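Local coordinates for protein hydrolase, haloacid dehalogenase-like family (PDB 2HCF) that binds magnesium and is probably a hydrolase of the haloacid dehalogenase-like (HAD) family, its substrate not established, at residues L147-R159 and T179-A191. Sequence-based numbering, arbitrary orientation. Where two conformers were deposited one is given.
Sequences LDRNELPHIALER and TEHDIRCARELDA
Arg149 stretches past Cys185 toward Asp182; its CG is anti to the backbone N (chi1 -162°) and the chain extended, which carries the guanidinium to the carboxylate. Asp182 OD1 stands over one face of the guanidinium, toward its rim, 3.1 Å from Arg149 NH2. No N-H points at that oxygen, so this salt bridge rests on charge alone. A water bonded to both Arg149 NH2 and Asp182 OD1 ties the two together. Cys185 SG lies at the guanidinium edge. Arg149 NH2 also forms a salt bridge with the magnesium ligand Asp10, and Arg149 NH1 donates to Gly47 O. The other carboxylate oxygen, Asp182 OD2, accepts from Thr179 N and OG1 on opposite faces of its plane. Thr179 and Asp182 form a capping box at the helix start, and Thr179 OG1, as N-cap, also accepts from His181 N. The contact belongs to the Rossmann-like core of HAD proteins, where the helices 152-164 and 180-187 flank strand 173-177 in sequence; Asp178, another magnesium ligand, follows that strand. Asn150 OD1 sits 3.3 Å from Cys185 CB, and a second water links it to His181 O. Farther along, Pro153 CG rests 3.2 Å from Cys185 O, while its CB packs on Leu189 CG at 3.7 Å. Leu157 and Leu189 run past each other in opposite directions and touch through their CD2 methyls. His154 NE2 donates to the anti lone pair of Glu188 OE1 (2.9 Å, 158°), which lies in the ring plane; ring and carboxylate are turned 78° apart. An alanine in place of Glu188 would remove this acceptor and would probably leave the His154 ring freer to turn. Leu189 CD2 approaches the same ring, 3.6 Å from ND1.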
ATOM      1  N   LEU A 147      -5.659 -10.551  -5.092  1.00 23.25           N
ATOM      2  CA  LEU A 147      -5.989  -9.621  -6.167  1.00 23.74           C
ATOM      3  C   LEU A 147      -6.972  -8.556  -5.666  1.00 23.46           C
ATOM      4  O   LEU A 147      -7.059  -7.487  -6.241  1.00 23.65           O
ATOM      5  CB  LEU A 147      -6.614 -10.371  -7.363  1.00 24.08           C
ATOM      6  CG  LEU A 147      -5.763 -11.426  -8.095  1.00 25.38           C
ATOM      7  CD1 LEU A 147      -6.640 -12.211  -9.078  1.00 26.81           C
ATOM      8  CD2 LEU A 147      -4.587 -10.823  -8.830  1.00 25.56           C
ATOM      9  N   ASP A 148      -7.705  -8.867  -4.590  1.00 23.33           N
ATOM     10  CA  ASP A 148      -8.716  -7.974  -4.019  1.00 23.05           C
ATOM     11  C   ASP A 148      -8.238  -7.393  -2.692  1.00 22.33           C
ATOM     12  O   ASP A 148      -7.916  -8.156  -1.755  1.00 21.86           O
ATOM     13  CB  ASP A 148      -9.982  -8.771  -3.785  1.00 23.53           C
ATOM     14  CG  ASP A 148     -11.080  -7.959  -3.108  1.00 25.67           C
ATOM     15  OD1 ASP A 148     -10.866  -6.758  -2.822  1.00 25.78           O
ATOM     16  OD2 ASP A 148     -12.173  -8.538  -2.896  1.00 27.34           O
ATOM     17  N   ARG A 149      -8.199  -6.059  -2.614  1.00 21.79           N
ATOM     18  CA  ARG A 149      -7.610  -5.338  -1.454  1.00 21.75           C
ATOM     19  C   ARG A 149      -8.349  -5.722  -0.176  1.00 21.51           C
ATOM     20  O   ARG A 149      -7.798  -5.705   0.913  1.00 19.87           O
ATOM     21  CB  ARG A 149      -7.643  -3.800  -1.617  1.00 21.18           C
ATOM     22  CG  ARG A 149      -6.655  -3.091  -0.668  1.00 21.79           C
ATOM     23  CD  ARG A 149      -6.749  -1.581  -0.666  1.00 22.65           C
ATOM     24  NE  ARG A 149      -5.649  -1.103   0.145  1.00 24.33           N
ATOM     25  CZ  ARG A 149      -4.519  -0.654  -0.349  1.00 26.02           C
ATOM     26  NH1 ARG A 149      -4.368  -0.531  -1.659  1.00 26.21           N
ATOM     27  NH2 ARG A 149      -3.548  -0.278   0.470  1.00 25.31           N
ATOM     28  N   ASN A 150      -9.616  -6.079  -0.337  1.00 21.08           N
ATOM     29  CA  ASN A 150     -10.487  -6.423   0.804  1.00 22.37           C
ATOM     30  C   ASN A 150     -10.212  -7.746   1.494  1.00 22.58           C
ATOM     31  O   ASN A 150     -10.757  -7.985   2.574  1.00 23.50           O
ATOM     32  CB  ASN A 150     -11.947  -6.351   0.377  1.00 21.69           C
ATOM     33  CG  ASN A 150     -12.376  -4.934   0.063  1.00 23.51           C
ATOM     34  OD1 ASN A 150     -11.722  -3.964   0.466  1.00 25.51           O
ATOM     35  ND2 ASN A 150     -13.477  -4.806  -0.662  1.00 26.39           N
ATOM     36  N   GLU A 151      -9.366  -8.584   0.896  1.00 22.81           N
ATOM     37  CA  GLU A 151      -8.822  -9.771   1.571  1.00 22.66           C
ATOM     38  C   GLU A 151      -7.640  -9.442   2.500  1.00 21.30           C
ATOM     39  O   GLU A 151      -7.408 -10.153   3.482  1.00 20.87           O
ATOM     40  CB  GLU A 151      -8.383 -10.806   0.530  1.00 23.23           C
ATOM     41  CG  GLU A 151      -9.546 -11.302  -0.344  1.00 24.69           C
ATOM     42  CD  GLU A 151      -9.114 -12.311  -1.403  1.00 27.29           C
ATOM     43  OE1 GLU A 151      -8.159 -13.108  -1.150  1.00 33.13           O
ATOM     44  OE2 GLU A 151      -9.741 -12.301  -2.502  1.00 31.59           O
ATOM     45  N   LEU A 152      -6.920  -8.357   2.209  1.00 19.98           N
ATOM     46  CA  LEU A 152      -5.682  -8.013   2.936  1.00 19.92           C
ATOM     47  C   LEU A 152      -5.766  -7.729   4.454  1.00 19.22           C
ATOM     48  O   LEU A 152      -4.885  -8.153   5.197  1.00 19.57           O
ATOM     49  CB  LEU A 152      -4.982  -6.848   2.244  1.00 19.70           C
ATOM     50  CG  LEU A 152      -4.379  -7.049   0.843  1.00 21.38           C
ATOM     51  CD1 LEU A 152      -3.278  -6.025   0.592  1.00 22.34           C
ATOM     52  CD2 LEU A 152      -3.882  -8.454   0.605  1.00 22.63           C
ATOM     53  N   PRO A 153      -6.800  -7.005   4.927  1.00 19.72           N
ATOM     54  CA  PRO A 153      -6.900  -6.711   6.360  1.00 19.44           C
ATOM     55  C   PRO A 153      -6.952  -7.989   7.201  1.00 20.07           C
ATOM     56  O   PRO A 153      -6.348  -8.063   8.237  1.00 19.27           O
ATOM     57  CB  PRO A 153      -8.239  -5.974   6.479  1.00 19.85           C
ATOM     58  CG  PRO A 153      -8.528  -5.500   5.148  1.00 19.70           C
ATOM     59  CD  PRO A 153      -7.938  -6.452   4.185  1.00 18.33           C
ATOM     60  N   HIS A 154      -7.708  -8.975   6.740  1.00 20.76           N
ATOM     61  CA  HIS A 154      -7.815 -10.244   7.439  1.00 21.31           C
ATOM     62  C   HIS A 154      -6.472 -10.913   7.548  1.00 20.51           C
ATOM     63  O   HIS A 154      -6.072 -11.315   8.622  1.00 20.74           O
ATOM     64  CB  HIS A 154      -8.782 -11.152   6.727  1.00 21.63           C
ATOM     65  CG  HIS A 154     -10.150 -10.583   6.588  1.00 23.63           C
ATOM     66  ND1 HIS A 154     -11.011 -10.444   7.655  1.00 27.32           N
ATOM     67  CD2 HIS A 154     -10.819 -10.130   5.500  1.00 26.91           C
ATOM     68  CE1 HIS A 154     -12.153  -9.935   7.232  1.00 26.38           C
ATOM     69  NE2 HIS A 154     -12.071  -9.749   5.924  1.00 27.39           N
ATOM     70  N   ILE A 155      -5.765 -10.972   6.431  1.00 20.08           N
ATOM     71  CA  ILE A 155      -4.438 -11.564   6.359  1.00 19.84           C
ATOM     72  C   ILE A 155      -3.441 -10.849   7.282  1.00 19.50           C
ATOM     73  O   ILE A 155      -2.724 -11.493   8.040  1.00 19.66           O
ATOM     74  CB  ILE A 155      -3.916 -11.556   4.890  1.00 19.58           C
ATOM     75  CG1 ILE A 155      -4.712 -12.547   4.047  1.00 20.08           C
ATOM     76  CG2 ILE A 155      -2.363 -11.807   4.819  1.00 20.77           C
ATOM     77  CD1 ILE A 155      -4.399 -12.491   2.560  1.00 20.15           C
ATOM     78  N   ALA A 156      -3.400  -9.518   7.212  1.00 18.76           N
ATOM     79  CA  ALA A 156      -2.574  -8.731   8.121  1.00 17.87           C
ATOM     80  C   ALA A 156      -2.969  -8.928   9.575  1.00 17.66           C
ATOM     81  O   ALA A 156      -2.106  -9.043  10.403  1.00 16.65           O
ATOM     82  CB  ALA A 156      -2.628  -7.262   7.765  1.00 18.46           C
ATOM     83  N   LEU A 157      -4.266  -8.964   9.896  1.00 17.49           N
ATOM     84  CA  LEU A 157      -4.674  -9.190  11.291  1.00 17.69           C
ATOM     85  C   LEU A 157      -4.168 -10.555  11.832  1.00 17.97           C
ATOM     86  O   LEU A 157      -3.593 -10.644  12.927  1.00 17.92           O
ATOM     87  CB  LEU A 157      -6.192  -9.074  11.420  1.00 18.50           C
ATOM     88  CG  LEU A 157      -6.724  -9.290  12.831  1.00 18.27           C
ATOM     89  CD1 LEU A 157      -6.103  -8.330  13.828  1.00 18.58           C
ATOM     90  CD2 LEU A 157      -8.221  -9.146  12.803  1.00 18.68           C
ATOM     91  N   GLU A 158      -4.331 -11.607  11.037  1.00 17.74           N
ATOM     92  CA  GLU A 158      -3.855 -12.943  11.409  1.00 17.62           C
ATOM     93  C   GLU A 158      -2.351 -12.962  11.640  1.00 16.68           C
ATOM     94  O   GLU A 158      -1.880 -13.543  12.621  1.00 16.00           O
ATOM     95  CB  GLU A 158      -4.230 -13.944  10.349  1.00 17.56           C
ATOM     96  CG  GLU A 158      -4.077 -15.375  10.762  1.00 20.03           C
ATOM     97  CD  GLU A 158      -4.681 -16.309   9.745  1.00 21.12           C
ATOM     98  OE1 GLU A 158      -4.193 -16.312   8.596  1.00 22.75           O
ATOM     99  OE2 GLU A 158      -5.693 -16.991  10.080  1.00 25.92           O
ATOM    100  N   ARG A 159      -1.613 -12.338  10.738  1.00 16.52           N
ATOM    101  CA  ARG A 159      -0.155 -12.262  10.869  1.00 17.05           C
ATOM    102  C   ARG A 159       0.267 -11.493  12.110  1.00 17.38           C
ATOM    103  O   ARG A 159       1.221 -11.872  12.785  1.00 18.40           O
ATOM    104  CB  ARG A 159       0.477 -11.645   9.605  1.00 16.74           C
ATOM    105  CG  ARG A 159       0.400 -12.575   8.412  1.00 16.38           C
ATOM    106  CD  ARG A 159       0.991 -11.965   7.123  1.00 17.89           C
ATOM    107  NE  ARG A 159       0.799 -12.912   6.027  1.00 17.66           N
ATOM    108  CZ  ARG A 159       0.841 -12.619   4.735  1.00 21.10           C
ATOM    109  NH1 ARG A 159       1.129 -11.388   4.314  1.00 20.30           N
ATOM    110  NH2 ARG A 159       0.575 -13.587   3.856  1.00 20.98           N
ATOM    111  N   THR A 179      -6.899   6.679  -0.590  1.00 16.56           N
ATOM    112  CA  THR A 179      -7.988   6.460  -1.555  1.00 17.01           C
ATOM    113  C   THR A 179      -9.196   5.808  -0.935  1.00 17.50           C
ATOM    114  O   THR A 179      -9.164   5.308   0.193  1.00 17.31           O
ATOM    115  CB  THR A 179      -7.570   5.540  -2.746  1.00 16.94           C
ATOM    116  OG1 THR A 179      -7.713   4.153  -2.363  1.00 17.50           O
ATOM    117  CG2 THR A 179      -6.132   5.833  -3.173  1.00 16.71           C
ATOM    118  N   GLU A 180     -10.283   5.775  -1.712  1.00 19.45           N
ATOM    119  CA  GLU A 180     -11.481   5.076  -1.287  1.00 20.75           C
ATOM    120  C   GLU A 180     -11.208   3.597  -0.982  1.00 21.13           C
ATOM    121  O   GLU A 180     -11.910   3.000  -0.179  1.00 20.93           O
ATOM    122  CB  GLU A 180     -12.566   5.171  -2.354  1.00 20.70           C
ATOM    123  CG  GLU A 180     -12.279   4.385  -3.588  1.00 23.45           C
ATOM    124  CD  GLU A 180     -13.381   4.509  -4.636  1.00 24.82           C
ATOM    125  OE1 GLU A 180     -14.536   4.186  -4.300  1.00 31.78           O
ATOM    126  OE2 GLU A 180     -13.086   4.932  -5.780  1.00 32.80           O
ATOM    127  N   HIS A 181     -10.186   3.016  -1.617  1.00 20.59           N
ATOM    128  CA  HIS A 181      -9.911   1.586  -1.452  1.00 20.88           C
ATOM    129  C   HIS A 181      -9.326   1.296  -0.073  1.00 20.30           C
ATOM    130  O   HIS A 181      -9.603   0.259   0.528  1.00 19.91           O
ATOM    131  CB  HIS A 181      -8.996   1.097  -2.563  1.00 20.97           C
ATOM    132  CG  HIS A 181      -9.516   1.410  -3.928  1.00 22.90           C
ATOM    133  ND1 HIS A 181     -10.770   1.004  -4.349  1.00 26.00           N
ATOM    134  CD2 HIS A 181      -8.996   2.136  -4.938  1.00 24.03           C
ATOM    135  CE1 HIS A 181     -10.971   1.431  -5.582  1.00 27.46           C
ATOM    136  NE2 HIS A 181      -9.903   2.108  -5.969  1.00 25.78           N
ATOM    137  N   ASP A 182      -8.497   2.213   0.413  1.00 20.67           N
ATOM    138  CA  ASP A 182      -7.990   2.154   1.760  1.00 20.49           C
ATOM    139  C   ASP A 182      -9.137   2.233   2.769  1.00 20.39           C
ATOM    140  O   ASP A 182      -9.252   1.403   3.672  1.00 19.52           O
ATOM    141  CB  ASP A 182      -6.986   3.275   1.973  1.00 21.22           C
ATOM    142  CG  ASP A 182      -5.865   3.201   0.967  1.00 21.61           C
ATOM    143  OD1 ASP A 182      -4.975   2.376   1.175  1.00 28.53           O
ATOM    144  OD2 ASP A 182      -5.885   3.931  -0.045  1.00 21.52           O
ATOM    145  N   ILE A 183      -9.994   3.208   2.584  1.00 19.31           N
ATOM    146  CA  ILE A 183     -11.062   3.407   3.522  1.00 19.88           C
ATOM    147  C   ILE A 183     -11.965   2.173   3.534  1.00 19.92           C
ATOM    148  O   ILE A 183     -12.463   1.734   4.587  1.00 20.07           O
ATOM    149  CB  ILE A 183     -11.897   4.674   3.154  1.00 20.01           C
ATOM    150  CG1 ILE A 183     -11.044   5.933   3.300  1.00 19.79           C
ATOM    151  CG2 ILE A 183     -13.096   4.793   4.075  1.00 20.59           C
ATOM    152  CD1 ILE A 183     -11.604   7.153   2.617  1.00 19.88           C
ATOM    153  N   ARG A 184     -12.197   1.621   2.352  1.00 20.41           N
ATOM    154  CA  ARG A 184     -13.167   0.542   2.180  0.50 20.56           C
ATOM    155  C   ARG A 184     -12.609  -0.742   2.779  1.00 20.80           C
ATOM    156  O   ARG A 184     -13.301  -1.495   3.420  1.00 21.80           O
ATOM    157  CB  ARG A 184     -13.469   0.331   0.698  0.50 20.01           C
ATOM    158  CG  ARG A 184     -14.165  -1.004   0.393  0.50 20.46           C
ATOM    159  CD  ARG A 184     -14.766  -1.065  -0.998  0.50 21.80           C
ATOM    160  NE  ARG A 184     -15.220   0.252  -1.418  0.50 24.17           N
ATOM    161  CZ  ARG A 184     -14.661   0.983  -2.382  0.50 24.02           C
ATOM    162  NH1 ARG A 184     -13.639   0.524  -3.122  0.50 24.00           N
ATOM    163  NH2 ARG A 184     -15.151   2.182  -2.615  0.50 24.07           N
ATOM    164  N   CYS A 185     -11.320  -0.982   2.593  1.00 21.72           N
ATOM    165  CA  CYS A 185     -10.782  -2.268   3.108  1.00 22.43           C
ATOM    166  C   CYS A 185     -10.780  -2.310   4.655  1.00 22.03           C
ATOM    167  O   CYS A 185     -10.898  -3.380   5.249  1.00 21.78           O
ATOM    168  CB  CYS A 185      -9.450  -2.627   2.474  1.00 21.85           C
ATOM    169  SG  CYS A 185      -8.066  -1.842   3.178  1.00 24.62           S
ATOM    170  N   ALA A 186     -10.722  -1.143   5.293  1.00 22.19           N
ATOM    171  CA  ALA A 186     -10.789  -1.048   6.751  1.00 21.57           C
ATOM    172  C   ALA A 186     -12.121  -1.536   7.306  1.00 21.37           C
ATOM    173  O   ALA A 186     -12.192  -2.056   8.419  1.00 20.18           O
ATOM    174  CB  ALA A 186     -10.534   0.369   7.196  1.00 21.37           C
ATOM    175  N   ARG A 187     -13.186  -1.379   6.533  1.00 22.61           N
ATOM    176  CA  ARG A 187     -14.507  -1.798   6.971  1.00 23.52           C
ATOM    177  C   ARG A 187     -14.574  -3.316   7.186  1.00 23.17           C
ATOM    178  O   ARG A 187     -15.393  -3.796   7.971  1.00 22.01           O
ATOM    179  CB  ARG A 187     -15.578  -1.393   5.951  1.00 24.90           C
ATOM    180  CG  ARG A 187     -15.619   0.114   5.589  1.00 24.86           C
ATOM    181  CD  ARG A 187     -16.746   0.416   4.577  1.00 27.11           C
ATOM    182  NE  ARG A 187     -16.608   1.770   4.003  1.00 30.05           N
ATOM    183  CZ  ARG A 187     -16.895   2.117   2.742  1.00 32.63           C
ATOM    184  NH1 ARG A 187     -17.369   1.240   1.845  1.00 35.07           N
ATOM    185  NH2 ARG A 187     -16.726   3.380   2.378  1.00 33.37           N
ATOM    186  N   GLU A 188     -13.693  -4.062   6.516  1.00 22.44           N
ATOM    187  CA  GLU A 188     -13.597  -5.517   6.694  1.00 22.09           C
ATOM    188  C   GLU A 188     -13.422  -5.936   8.148  1.00 21.43           C
ATOM    189  O   GLU A 188     -13.945  -6.967   8.551  1.00 21.02           O
ATOM    190  CB  GLU A 188     -12.444  -6.077   5.872  1.00 21.82           C
ATOM    191  CG  GLU A 188     -12.701  -5.998   4.388  1.00 22.83           C
ATOM    192  CD  GLU A 188     -13.834  -6.917   3.963  1.00 25.68           C
ATOM    193  OE1 GLU A 188     -13.849  -8.098   4.382  1.00 28.15           O
ATOM    194  OE2 GLU A 188     -14.722  -6.472   3.208  1.00 23.81           O
ATOM    195  N   LEU A 189     -12.711  -5.128   8.928  1.00 21.16           N
ATOM    196  CA  LEU A 189     -12.446  -5.467  10.319  1.00 21.11           C
ATOM    197  C   LEU A 189     -13.157  -4.544  11.289  1.00 21.15           C
ATOM    198  O   LEU A 189     -12.879  -4.600  12.493  1.00 20.82           O
ATOM    199  CB  LEU A 189     -10.957  -5.344  10.572  1.00 21.12           C
ATOM    200  CG  LEU A 189      -9.998  -6.179   9.721  1.00 20.88           C
ATOM    201  CD1 LEU A 189      -8.601  -5.860  10.210  1.00 20.22           C
ATOM    202  CD2 LEU A 189     -10.296  -7.672   9.818  1.00 21.03           C
ATOM    203  N   ASP A 190     -14.070  -3.718  10.762  1.00 21.07           N
ATOM    204  CA  ASP A 190     -14.616  -2.554  11.483  0.50 20.79           C
ATOM    205  C   ASP A 190     -13.480  -1.744  12.118  1.00 20.71           C
ATOM    206  O   ASP A 190     -13.596  -1.237  13.237  1.00 20.06           O
ATOM    207  CB  ASP A 190     -15.651  -2.974  12.535  0.50 20.80           C
ATOM    208  CG  ASP A 190     -16.436  -1.783  13.111  0.50 21.69           C
ATOM    209  OD1 ASP A 190     -16.493  -0.721  12.460  0.50 21.92           O
ATOM    210  OD2 ASP A 190     -17.004  -1.916  14.219  0.50 22.75           O
ATOM    211  N   ALA A 191     -12.382  -1.601  11.384  1.00 20.23           N
ATOM    212  CA  ALA A 191     -11.207  -0.906  11.916  1.00 19.96           C
ATOM    213  C   ALA A 191     -11.350   0.609  11.802  1.00 20.50           C
ATOM    214  O   ALA A 191     -12.271   1.105  11.144  1.00 20.30           O
ATOM    215  CB  ALA A 191      -9.981  -1.358  11.203  1.00 20.25           C
TER
HETATM  216  O   HOH W   1      -5.258   0.394   2.823  1.00 22.17           O
HETATM  217  O   HOH W   2     -10.692  -1.953  -1.018  1.00 23.03           O